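Local coordinates for protein adenosyl-chloride synthase (Thermotoga maritima, PDB 2ZBV) that probably acts on S-adenosyl-L-methionine as a member of the SAM hydrolase and SAM-dependent halogenase family, and binds adenosine, at residues N167-G172 with E258-R263; E110-E115 with V148-L153. One frame throughout, in Å; residues are numbered along the deposited sequence.

Interaction 1 (N167-G172 with E258-R263); sequences NEKVIG and EIEICR
An antiparallel β-ladder joins residues 167-172 to 258-263, pairing the start of strand 169-177 with the last strand of the chain in the mixed β-sheet of the C-terminal domain. The axes of the short strands come within 4.8 Å of each other, 170° from one N-to-C direction to the other. V170 with I261 and G172 with I259 are the hydrogen-bonded pairs; K169-C262 and I171-E260 are the non-hydrogen-bonded ones. Strand 202-207 flanks 258-262 on its other edge, so the C-terminal strand is an interior one.

The two faces differ in chemistry. On the face of V170 and I261, V170 CG2 lies 3.6 Å from I261 CB, and these side chains cross obliquely in a buried apolar layer to which L195, V203 and L238 also contribute. On the other face, K169 holds CG in the crowded position between backbone N and carbonyl carbon (chi1 69°) and then runs fully extended, crossing E260 obliquely and passing C262, whose SG is 3.9 Å from K169 CD. E260, with CG anti to its backbone N, brings its carboxylate to the lysine tip; R206 on the neighbouring strand is a second cationic partner of OE1, so one oxygen of a buried residue serves two cations, which would probably keep the acid ionised. An alanine here would remove the carboxylate, and K169 and R206 would probably lose the anion they share. The ammonium comes from above the carboxylate plane, 56° out of it, with K169 NZ 2.6 Å from E260 OE1.

Interaction 2 (E110-E115 with V148-L153); sequences EIENRE and VGDRLL
E112 and D150 meet almost at right angles, their carboxylate planes 88° apart, with E112 OE1 only 2.7 Å from D150 OD2. Two acid oxygens this close suggest that one group probably carries a proton, and the proximity of the second acid would be expected to raise the pKa of one of them. The glutamate chain, with CG beside its backbone N (chi1 -55°) and extended beyond, reaches across to the other segment, where E112 OE1 also accepts from D150 N at 2.8 Å, the donor lying above the carboxylate plane. That bond fixes the carboxylate against the backbone just after G149.

The backbones do much of the tying. V148 O is gripped by two successive amides, E112 N in the carbonyl plane and N113 N above it, while E110 N donates to D150 O at 2.9 Å, nearly along the C=O axis. Segment 110-115 leaves one of the two outermost strands of the N-terminal domain's sheet, and 148-153 belongs to the loop after helix 127-140, so the loop is laced to the end of an edge strand. G149 sits where a side chain could not: a CB would clash with E110 O, and G149 CA already approaches that oxygen to 3.2 Å.

On the inner side I111 CG1 and V148 CG1 touch at 3.5 Å, crossing obliquely, between V79 and the helix residues V135 and L139. Further along, L152 lays CD1 beside E110 CB, 3.8 Å away. N113 OD1 accepts from E115 N at 3.0 Å, an Asx turn, while N113 ND2 donates to R147 O.

From the N terminus, strand 105-110 runs into 110-115; the chain then passes through helix 127-140 and returns at 148-153, where interaction 2 closes a loop of 32 intervening residues that has helix but no strand. Only after this does the chain reach 167-172, whose partner, 258-263, is the C-terminal end, so interaction 1 closes a much longer excursion of 85 residues, rich in strand. The two are in series, neither nested nor crossed. They lie on opposite sides of the chain's centre, nearest atoms about 27 Å apart: interaction 2 ties the loop following helix 127-140 to the end of strand 105-110 and the loop after it, interaction 1 binds the two ends of the C-terminal domain.

Interaction 1 (N167-G172 with E258-R263)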
ATOM      1  N   ASN A 167     -28.545  32.420  -2.597  1.00 61.85           N
ATOM      2  CA  ASN A 167     -29.632  32.399  -3.566  1.00 61.70           C
ATOM      3  C   ASN A 167     -29.953  31.035  -4.178  1.00 61.07           C
ATOM      4  O   ASN A 167     -29.662  30.786  -5.351  1.00 60.91           O
ATOM      5  CB  ASN A 167     -29.340  33.406  -4.684  1.00 62.88           C
ATOM      6  CG  ASN A 167     -29.125  34.815  -4.157  1.00 63.98           C
ATOM      7  OD1 ASN A 167     -29.990  35.378  -3.487  1.00 64.49           O
ATOM      8  ND2 ASN A 167     -27.967  35.392  -4.459  1.00 65.18           N
ATOM      9  N   GLU A 168     -30.550  30.158  -3.377  1.00 60.39           N
ATOM     10  CA  GLU A 168     -30.966  28.834  -3.835  1.00 60.07           C
ATOM     11  C   GLU A 168     -29.859  27.853  -4.218  1.00 58.36           C
ATOM     12  O   GLU A 168     -30.148  26.738  -4.660  1.00 58.30           O
ATOM     13  CB  GLU A 168     -31.920  28.984  -5.026  1.00 62.47           C
ATOM     14  CG  GLU A 168     -33.098  29.919  -4.773  1.00 66.14           C
ATOM     15  CD  GLU A 168     -33.870  30.246  -6.043  1.00 68.03           C
ATOM     16  OE1 GLU A 168     -34.843  31.027  -5.967  1.00 68.05           O
ATOM     17  OE2 GLU A 168     -33.501  29.723  -7.119  1.00 69.68           O
ATOM     18  N   LYS A 169     -28.601  28.246  -4.062  1.00 55.67           N
ATOM     19  CA  LYS A 169     -27.517  27.341  -4.421  1.00 53.10           C
ATOM     20  C   LYS A 169     -26.329  27.401  -3.475  1.00 50.81           C
ATOM     21  O   LYS A 169     -26.191  28.329  -2.673  1.00 49.98           O
ATOM     22  CB  LYS A 169     -27.036  27.629  -5.845  1.00 54.26           C
ATOM     23  CG  LYS A 169     -26.318  28.957  -5.995  1.00 54.77           C
ATOM     24  CD  LYS A 169     -25.818  29.153  -7.417  1.00 56.27           C
ATOM     25  CE  LYS A 169     -25.065  30.467  -7.555  1.00 57.29           C
ATOM     26  NZ  LYS A 169     -24.560  30.692  -8.937  1.00 57.76           N
ATOM     27  N   VAL A 170     -25.473  26.392  -3.580  1.00 47.11           N
ATOM     28  CA  VAL A 170     -24.272  26.313  -2.769  1.00 44.20           C
ATOM     29  C   VAL A 170     -23.071  26.274  -3.707  1.00 42.54           C
ATOM     30  O   VAL A 170     -23.053  25.520  -4.683  1.00 41.91           O
ATOM     31  CB  VAL A 170     -24.269  25.050  -1.883  1.00 44.94           C
ATOM     32  CG1 VAL A 170     -25.336  25.165  -0.811  1.00 45.34           C
ATOM     33  CG2 VAL A 170     -24.516  23.817  -2.735  1.00 46.04           C
ATOM     34  N   ILE A 171     -22.080  27.107  -3.416  1.00 39.66           N
ATOM     35  CA  ILE A 171     -20.873  27.176  -4.223  1.00 38.44           C
ATOM     36  C   ILE A 171     -19.713  26.586  -3.431  1.00 36.09           C
ATOM     37  O   ILE A 171     -19.583  26.828  -2.233  1.00 35.75           O
ATOM     38  CB  ILE A 171     -20.534  28.639  -4.593  1.00 39.83           C
ATOM     39  CG1 ILE A 171     -19.166  28.701  -5.280  1.00 40.40           C
ATOM     40  CG2 ILE A 171     -20.553  29.507  -3.340  1.00 40.90           C
ATOM     41  CD1 ILE A 171     -18.694  30.105  -5.616  1.00 42.27           C
ATOM     42  N   GLY A 172     -18.876  25.805  -4.104  1.00 34.95           N
ATOM     43  CA  GLY A 172     -17.744  25.196  -3.434  1.00 33.21           C
ATOM     44  C   GLY A 172     -16.705  24.709  -4.421  1.00 34.13           C
ATOM     45  O   GLY A 172     -16.648  25.180  -5.560  1.00 33.90           O
ATOM     46  N   GLU A 258     -14.057  24.408  -9.449  1.00 37.21           N
ATOM     47  CA  GLU A 258     -15.216  25.036  -8.828  1.00 38.44           C
ATOM     48  C   GLU A 258     -16.445  24.202  -9.144  1.00 36.39           C
ATOM     49  O   GLU A 258     -16.584  23.685 -10.246  1.00 35.92           O
ATOM     50  CB  GLU A 258     -15.431  26.451  -9.373  1.00 40.64           C
ATOM     51  CG  GLU A 258     -14.379  27.468  -8.964  1.00 46.98           C
ATOM     52  CD  GLU A 258     -14.724  28.879  -9.421  1.00 50.66           C
ATOM     53  OE1 GLU A 258     -13.949  29.813  -9.120  1.00 53.07           O
ATOM     54  OE2 GLU A 258     -15.771  29.056 -10.082  1.00 51.70           O
ATOM     55  N   ILE A 259     -17.341  24.071  -8.179  1.00 35.95           N
ATOM     56  CA  ILE A 259     -18.546  23.302  -8.414  1.00 36.14           C
ATOM     57  C   ILE A 259     -19.738  24.011  -7.782  1.00 36.32           C
ATOM     58  O   ILE A 259     -19.652  24.539  -6.674  1.00 35.94           O
ATOM     59  CB  ILE A 259     -18.404  21.860  -7.859  1.00 35.37           C
ATOM     60  CG1 ILE A 259     -19.518  20.978  -8.421  1.00 37.79           C
ATOM     61  CG2 ILE A 259     -18.447  21.867  -6.339  1.00 33.85           C
ATOM     62  CD1 ILE A 259     -19.318  19.497  -8.132  1.00 38.64           C
ATOM     63  N   GLU A 260     -20.844  24.028  -8.510  1.00 36.76           N
ATOM     64  CA  GLU A 260     -22.054  24.677  -8.044  1.00 40.00           C
ATOM     65  C   GLU A 260     -23.217  23.698  -8.039  1.00 39.94           C
ATOM     66  O   GLU A 260     -23.364  22.891  -8.953  1.00 40.25           O
ATOM     67  CB  GLU A 260     -22.366  25.866  -8.954  1.00 43.15           C
ATOM     68  CG  GLU A 260     -23.779  26.401  -8.841  1.00 48.15           C
ATOM     69  CD  GLU A 260     -24.055  27.499  -9.853  1.00 51.56           C
ATOM     70  OE1 GLU A 260     -23.403  28.563  -9.761  1.00 52.16           O
ATOM     71  OE2 GLU A 260     -24.916  27.295 -10.740  1.00 52.47           O
ATOM     72  N   ILE A 261     -24.040  23.776  -7.001  1.00 40.93           N
ATOM     73  CA  ILE A 261     -25.193  22.903  -6.873  1.00 43.05           C
ATOM     74  C   ILE A 261     -26.453  23.736  -6.639  1.00 46.17           C
ATOM     75  O   ILE A 261     -26.656  24.282  -5.552  1.00 45.03           O
ATOM     76  CB  ILE A 261     -24.987  21.918  -5.710  1.00 42.83           C
ATOM     77  CG1 ILE A 261     -23.685  21.145  -5.929  1.00 42.62           C
ATOM     78  CG2 ILE A 261     -26.157  20.947  -5.631  1.00 42.70           C
ATOM     79  CD1 ILE A 261     -23.171  20.458  -4.701  1.00 43.83           C
ATOM     80  N   CYS A 262     -27.284  23.829  -7.674  1.00 49.27           N
ATOM     81  CA  CYS A 262     -28.526  24.597  -7.624  1.00 52.54           C
ATOM     82  C   CYS A 262     -29.721  23.774  -7.173  1.00 54.71           C
ATOM     83  O   CYS A 262     -29.858  22.602  -7.528  1.00 53.79           O
ATOM     84  CB  CYS A 262     -28.846  25.187  -9.001  1.00 53.15           C
ATOM     85  SG  CYS A 262     -27.754  26.512  -9.545  1.00 58.72           S
ATOM     86  N   ARG A 263     -30.596  24.411  -6.402  1.00 57.21           N
ATOM     87  CA  ARG A 263     -31.804  23.764  -5.905  1.00 60.28           C
ATOM     88  C   ARG A 263     -32.703  23.515  -7.114  1.00 60.79           C
ATOM     89  O   ARG A 263     -32.524  24.228  -8.126  1.00 61.35           O
ATOM     90  CB  ARG A 263     -32.512  24.690  -4.909  1.00 62.11           C
ATOM     91  CG  ARG A 263     -33.077  24.018  -3.660  1.00 65.02           C
ATOM     92  CD  ARG A 263     -34.310  23.172  -3.945  1.00 67.73           C
ATOM     93  NE  ARG A 263     -33.992  21.943  -4.666  1.00 69.74           N
ATOM     94  CZ  ARG A 263     -34.877  20.993  -4.955  1.00 70.39           C
ATOM     95  NH1 ARG A 263     -36.146  21.123  -4.587  1.00 70.52           N
ATOM     96  NH2 ARG A 263     -34.490  19.911  -5.615  1.00 70.79           N
ATOM     97  OXT ARG A 263     -33.579  22.627  -7.039  1.00 61.74           O
TER

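Interaction 2 (E110-E115 with V148-L153)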
ATOM      1  N   GLU A 110       7.237  25.387  17.953  1.00 27.61           N
ATOM      2  CA  GLU A 110       8.177  25.221  16.865  1.00 27.66           C
ATOM      3  C   GLU A 110       9.096  24.109  17.351  1.00 28.48           C
ATOM      4  O   GLU A 110       9.427  24.039  18.538  1.00 30.00           O
ATOM      5  CB  GLU A 110       8.975  26.498  16.605  1.00 30.91           C
ATOM      6  CG  GLU A 110      10.141  26.276  15.639  1.00 31.14           C
ATOM      7  CD  GLU A 110      10.686  27.565  15.061  1.00 34.23           C
ATOM      8  OE1 GLU A 110      10.487  28.630  15.685  1.00 32.69           O
ATOM      9  OE2 GLU A 110      11.325  27.508  13.984  1.00 32.97           O
ATOM     10  N   ILE A 111       9.473  23.213  16.452  1.00 24.97           N
ATOM     11  CA  ILE A 111      10.352  22.120  16.813  1.00 25.07           C
ATOM     12  C   ILE A 111      11.774  22.678  16.888  1.00 29.11           C
ATOM     13  O   ILE A 111      12.399  22.950  15.864  1.00 27.97           O
ATOM     14  CB  ILE A 111      10.266  20.982  15.763  1.00 24.58           C
ATOM     15  CG1 ILE A 111       8.827  20.438  15.717  1.00 22.06           C
ATOM     16  CG2 ILE A 111      11.253  19.873  16.099  1.00 21.13           C
ATOM     17  CD1 ILE A 111       8.588  19.354  14.677  1.00 20.83           C
ATOM     18  N   GLU A 112      12.271  22.862  18.108  1.00 30.06           N
ATOM     19  CA  GLU A 112      13.608  23.408  18.314  1.00 32.61           C
ATOM     20  C   GLU A 112      14.497  22.483  19.132  1.00 32.74           C
ATOM     21  O   GLU A 112      15.719  22.592  19.085  1.00 34.51           O
ATOM     22  CB  GLU A 112      13.512  24.758  19.025  1.00 35.39           C
ATOM     23  CG  GLU A 112      12.631  25.773  18.324  1.00 38.97           C
ATOM     24  CD  GLU A 112      12.482  27.051  19.127  1.00 41.71           C
ATOM     25  OE1 GLU A 112      12.023  26.974  20.286  1.00 42.80           O
ATOM     26  OE2 GLU A 112      12.821  28.133  18.603  1.00 45.25           O
ATOM     27  N   ASN A 113      13.882  21.575  19.883  1.00 32.36           N
ATOM     28  CA  ASN A 113      14.636  20.647  20.718  1.00 31.87           C
ATOM     29  C   ASN A 113      15.366  19.618  19.875  1.00 31.36           C
ATOM     30  O   ASN A 113      14.820  18.559  19.563  1.00 29.16           O
ATOM     31  CB  ASN A 113      13.704  19.925  21.690  1.00 31.90           C
ATOM     32  CG  ASN A 113      14.460  19.208  22.785  1.00 33.48           C
ATOM     33  OD1 ASN A 113      15.634  18.868  22.625  1.00 33.69           O
ATOM     34  ND2 ASN A 113      13.788  18.961  23.903  1.00 32.39           N
ATOM     35  N   ARG A 114      16.614  19.920  19.532  1.00 32.11           N
ATOM     36  CA  ARG A 114      17.420  19.030  18.707  1.00 33.19           C
ATOM     37  C   ARG A 114      17.637  17.651  19.320  1.00 32.66           C
ATOM     38  O   ARG A 114      18.030  16.715  18.625  1.00 30.60           O
ATOM     39  CB  ARG A 114      18.775  19.678  18.409  1.00 34.51           C
ATOM     40  CG  ARG A 114      18.673  21.037  17.734  1.00 38.59           C
ATOM     41  CD  ARG A 114      20.049  21.569  17.348  1.00 42.06           C
ATOM     42  NE  ARG A 114      20.589  20.900  16.168  1.00 43.92           N
ATOM     43  CZ  ARG A 114      20.140  21.091  14.931  1.00 46.50           C
ATOM     44  NH1 ARG A 114      19.140  21.935  14.708  1.00 47.69           N
ATOM     45  NH2 ARG A 114      20.689  20.441  13.914  1.00 47.08           N
ATOM     46  N   GLU A 115      17.379  17.520  20.617  1.00 33.33           N
ATOM     47  CA  GLU A 115      17.564  16.236  21.291  1.00 33.20           C
ATOM     48  C   GLU A 115      16.502  15.206  20.900  1.00 31.76           C
ATOM     49  O   GLU A 115      16.639  14.014  21.188  1.00 31.86           O
ATOM     50  CB  GLU A 115      17.559  16.443  22.809  1.00 37.44           C
ATOM     51  CG  GLU A 115      18.702  17.322  23.298  1.00 41.68           C
ATOM     52  CD  GLU A 115      20.057  16.787  22.868  1.00 46.06           C
ATOM     53  OE1 GLU A 115      20.406  15.659  23.278  1.00 47.67           O
ATOM     54  OE2 GLU A 115      20.770  17.489  22.114  1.00 48.68           O
ATOM     55  N   VAL A 148       9.040  20.347  23.016  1.00 31.05           N
ATOM     56  CA  VAL A 148       9.364  20.406  21.592  1.00 30.75           C
ATOM     57  C   VAL A 148      10.052  21.729  21.252  1.00 29.80           C
ATOM     58  O   VAL A 148      10.933  21.768  20.399  1.00 28.72           O
ATOM     59  CB  VAL A 148       8.092  20.257  20.715  1.00 31.76           C
ATOM     60  CG1 VAL A 148       8.436  20.462  19.244  1.00 31.82           C
ATOM     61  CG2 VAL A 148       7.481  18.874  20.925  1.00 29.13           C
ATOM     62  N   GLY A 149       9.646  22.803  21.928  1.00 29.48           N
ATOM     63  CA  GLY A 149      10.231  24.111  21.682  1.00 30.51           C
ATOM     64  C   GLY A 149       9.336  25.245  22.148  1.00 32.36           C
ATOM     65  O   GLY A 149       8.383  25.022  22.897  1.00 32.36           O
ATOM     66  N   ASP A 150       9.632  26.463  21.704  1.00 32.70           N
ATOM     67  CA  ASP A 150       8.846  27.629  22.100  1.00 34.30           C
ATOM     68  C   ASP A 150       7.531  27.723  21.335  1.00 34.53           C
ATOM     69  O   ASP A 150       7.402  27.182  20.231  1.00 32.78           O
ATOM     70  CB  ASP A 150       9.637  28.917  21.859  1.00 38.55           C
ATOM     71  CG  ASP A 150      11.066  28.830  22.355  1.00 45.25           C
ATOM     72  OD1 ASP A 150      11.283  28.274  23.455  1.00 48.02           O
ATOM     73  OD2 ASP A 150      11.973  29.325  21.645  1.00 47.57           O
ATOM     74  N   ARG A 151       6.565  28.424  21.923  1.00 34.20           N
ATOM     75  CA  ARG A 151       5.264  28.620  21.293  1.00 36.20           C
ATOM     76  C   ARG A 151       5.357  29.595  20.128  1.00 35.56           C
ATOM     77  O   ARG A 151       6.277  30.407  20.051  1.00 34.30           O
ATOM     78  CB  ARG A 151       4.248  29.196  22.285  1.00 38.55           C
ATOM     79  CG  ARG A 151       3.833  28.292  23.422  1.00 43.97           C
ATOM     80  CD  ARG A 151       2.560  28.834  24.055  1.00 48.00           C
ATOM     81  NE  ARG A 151       2.138  28.065  25.221  1.00 53.41           N
ATOM     82  CZ  ARG A 151       2.640  28.221  26.443  1.00 56.46           C
ATOM     83  NH1 ARG A 151       3.586  29.127  26.665  1.00 58.26           N
ATOM     84  NH2 ARG A 151       2.194  27.473  27.444  1.00 56.95           N
ATOM     85  N   LEU A 152       4.386  29.507  19.228  1.00 35.07           N
ATOM     86  CA  LEU A 152       4.292  30.395  18.080  1.00 35.51           C
ATOM     87  C   LEU A 152       2.896  30.980  18.204  1.00 36.37           C
ATOM     88  O   LEU A 152       2.009  30.344  18.769  1.00 37.67           O
ATOM     89  CB  LEU A 152       4.426  29.608  16.773  1.00 36.01           C
ATOM     90  CG  LEU A 152       5.809  29.020  16.476  1.00 36.89           C
ATOM     91  CD1 LEU A 152       5.707  27.983  15.369  1.00 35.21           C
ATOM     92  CD2 LEU A 152       6.759  30.151  16.083  1.00 34.24           C
ATOM     93  N   LEU A 153       2.685  32.182  17.689  1.00 37.99           N
ATOM     94  CA  LEU A 153       1.372  32.799  17.799  1.00 40.19           C
ATOM     95  C   LEU A 153       0.592  32.714  16.496  1.00 40.31           C
ATOM     96  O   LEU A 153      -0.609  32.995  16.458  1.00 40.01           O
ATOM     97  CB  LEU A 153       1.518  34.260  18.235  1.00 42.77           C
ATOM     98  CG  LEU A 153       2.344  34.468  19.510  1.00 44.99           C
ATOM     99  CD1 LEU A 153       2.386  35.950  19.846  1.00 45.54           C
ATOM    100  CD2 LEU A 153       1.742  33.666  20.671  1.00 45.58           C
TER